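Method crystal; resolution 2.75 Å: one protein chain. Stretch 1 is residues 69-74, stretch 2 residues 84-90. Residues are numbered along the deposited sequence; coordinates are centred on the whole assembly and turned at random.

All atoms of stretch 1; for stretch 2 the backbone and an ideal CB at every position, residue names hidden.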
# COMPACT_ATOMS: atom_id res chain seq x y z
N ALA B 69 8.64 -24.72 -39.40
CA ALA B 69 8.65 -23.56 -40.28
C ALA B 69 7.53 -22.61 -39.91
O ALA B 69 6.40 -23.04 -39.66
CB ALA B 69 8.53 -24.00 -41.73
N GLY B 70 7.85 -21.33 -39.89
CA GLY B 70 6.87 -20.29 -39.64
C GLY B 70 6.47 -20.11 -38.19
O GLY B 70 5.55 -19.34 -37.92
N VAL B 71 7.12 -20.81 -37.27
CA VAL B 71 6.79 -20.76 -35.85
C VAL B 71 8.03 -20.28 -35.12
O VAL B 71 8.96 -21.05 -34.86
CB VAL B 71 6.30 -22.11 -35.32
CG1 VAL B 71 5.94 -22.00 -33.85
CG2 VAL B 71 5.09 -22.57 -36.10
N GLN B 72 8.05 -19.00 -34.78
CA GLN B 72 9.23 -18.35 -34.21
C GLN B 72 9.13 -18.43 -32.70
O GLN B 72 8.38 -17.69 -32.07
CB GLN B 72 9.32 -16.91 -34.71
CG GLN B 72 10.33 -16.03 -34.02
CD GLN B 72 10.24 -14.59 -34.49
OE1 GLN B 72 10.24 -14.32 -35.68
NE2 GLN B 72 10.13 -13.67 -33.56
N ILE B 73 9.88 -19.35 -32.10
CA ILE B 73 9.80 -19.62 -30.68
C ILE B 73 11.08 -19.16 -30.03
O ILE B 73 12.17 -19.51 -30.48
CB ILE B 73 9.55 -21.12 -30.42
CG1 ILE B 73 8.16 -21.49 -30.91
CG2 ILE B 73 9.73 -21.45 -28.95
CD1 ILE B 73 7.95 -22.95 -30.94
N SER B 74 10.95 -18.36 -28.98
CA SER B 74 12.11 -17.81 -28.30
C SER B 74 11.83 -17.66 -26.82
O SER B 74 10.69 -17.42 -26.41
CB SER B 74 12.52 -16.46 -28.89
OG SER B 74 12.84 -16.55 -30.26
N UNK B 84 8.08 -17.69 -22.57
CA UNK B 84 8.45 -18.13 -23.90
C UNK B 84 7.58 -17.45 -24.93
O UNK B 84 6.35 -17.46 -24.83
CB UNK B 84 8.34 -19.65 -24.02
N UNK B 85 8.22 -16.89 -25.94
CA UNK B 85 7.50 -16.25 -27.02
C UNK B 85 7.27 -17.24 -28.15
O UNK B 85 8.11 -18.11 -28.39
CB UNK B 85 8.26 -15.02 -27.52
N UNK B 86 6.13 -17.12 -28.81
CA UNK B 86 5.76 -17.98 -29.93
C UNK B 86 4.95 -17.12 -30.88
O UNK B 86 3.79 -16.81 -30.62
CB UNK B 86 4.98 -19.21 -29.48
N UNK B 87 5.56 -16.76 -32.00
CA UNK B 87 4.92 -15.91 -33.00
C UNK B 87 4.81 -16.70 -34.29
O UNK B 87 5.78 -17.31 -34.74
CB UNK B 87 5.70 -14.61 -33.22
N UNK B 88 3.62 -16.70 -34.88
CA UNK B 88 3.32 -17.56 -36.01
C UNK B 88 3.00 -16.68 -37.20
O UNK B 88 2.00 -15.97 -37.20
CB UNK B 88 2.16 -18.51 -35.70
N UNK B 89 3.87 -16.74 -38.20
CA UNK B 89 3.74 -15.94 -39.42
C UNK B 89 3.74 -14.45 -39.09
O UNK B 89 2.87 -13.69 -39.53
CB UNK B 89 2.46 -16.31 -40.17
N UNK B 90 4.72 -14.04 -38.31
CA UNK B 90 4.94 -12.64 -38.01
C UNK B 90 3.94 -12.03 -37.05
O UNK B 90 3.03 -12.66 -36.53
CB UNK B 90 4.93 -11.84 -39.31

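The two segments run antiparallel, 169° between strand directions, and the backbone sets the register before any side chain is chosen. Five main-chain hydrogen bonds hold it, and from 85 to 88 the CB atoms alternate between the two faces of the sheet.

Position 84 begins the strand with its CB pointing sideways. Its ideal CB lies 4.0 Å from the O of Ser-74, and little else of stretch 1 is near, so many residues would suit. The deposited residue is Asn-84; its ND2 is hydrogen-bonded elsewhere in the structure.

Position 85 pairs with Ser-74, and its CB joins the face carrying Ser-74 and Gln-72. The backbone bonds run both ways here: N of 85 to O of Ser-74 is 2.6 Å, and N of Ser-74 to O of 85 is 2.9 Å. Beside a small polar neighbour, a small polar or a beta-branched residue would fit, threonine or valine included. It is Ser-85, whose hydroxyl finds its partner elsewhere.

Position 86 turns to the other face, among aliphatic groups: its ideal CB is 4.2 Å from CG1 of Ile-73 and 5.3 Å from CG1 of Val-71. An apolar side chain is called for, and beta-branching suits the extended backbone; valine, isoleucine or leucine are all plausible. Val-86 reaches both neighbours, its CG2 lying 3.6 Å from CG1 of Ile-73 and its CG1 4.0 Å from CG1 of Val-71.

Position 87 returns to the face of Gln-72, its hydrogen-bonded partner: N of Gln-72 to O of 87 is 2.8 Å, and N of 87 to O of Gln-72 is 3.0 Å. The extended Gln-72 chain offers methylenes along its length and an amide at its tip, so either a long aliphatic or a polar residue could lie beside it. Ile-87 takes the aliphatic option, its CD1 3.8 Å from NE2 of Gln-72.

Position 88 shares the face of Val-71, with its ideal CB 5.0 Å from CG2 of that residue. Another branched aliphatic is the natural reading. Ile-88 packs its CG1 4.0 Å from CG2 of Val-71.

Position 89 has left the strand: phi/psi of 59/50 is a left-handed conformation, favouring glycine, asparagine or aspartate, and its CB points away. The deposited Arg-89 bonds through its N to the O of Gly-70 at 3.1 Å, while its guanidinium is satisfied elsewhere.

Position 90, at phi 74 and psi -178, favours glycine without help from stretch 1; it is Gly-90.

Stretch 2, residues 84-90: NSVIIRG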
# COMPACT_ATOMS: atom_id res chain seq x y z
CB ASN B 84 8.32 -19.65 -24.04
CG ASN B 84 9.23 -20.40 -23.10
OD1 ASN B 84 10.45 -20.39 -23.24
ND2 ASN B 84 8.63 -21.07 -22.13
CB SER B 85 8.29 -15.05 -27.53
OG SER B 85 7.63 -14.47 -28.61
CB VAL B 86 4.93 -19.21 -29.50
CG1 VAL B 86 4.48 -19.97 -30.71
CG2 VAL B 86 5.75 -20.11 -28.65
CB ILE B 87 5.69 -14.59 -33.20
CG1 ILE B 87 5.93 -13.91 -31.87
CG2 ILE B 87 4.91 -13.66 -34.07
CD1 ILE B 87 6.83 -12.74 -31.96
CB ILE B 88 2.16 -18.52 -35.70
CG1 ILE B 88 2.63 -19.64 -34.79
CG2 ILE B 88 1.58 -19.09 -36.96
CD1 ILE B 88 1.64 -20.73 -34.68
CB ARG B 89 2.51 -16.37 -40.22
CG ARG B 89 2.68 -17.74 -40.85
CD ARG B 89 1.49 -18.19 -41.67
NE ARG B 89 1.74 -19.46 -42.34
CZ ARG B 89 0.86 -20.06 -43.13
NH1 ARG B 89 -0.31 -19.51 -43.34
NH2 ARG B 89 1.16 -21.21 -43.70
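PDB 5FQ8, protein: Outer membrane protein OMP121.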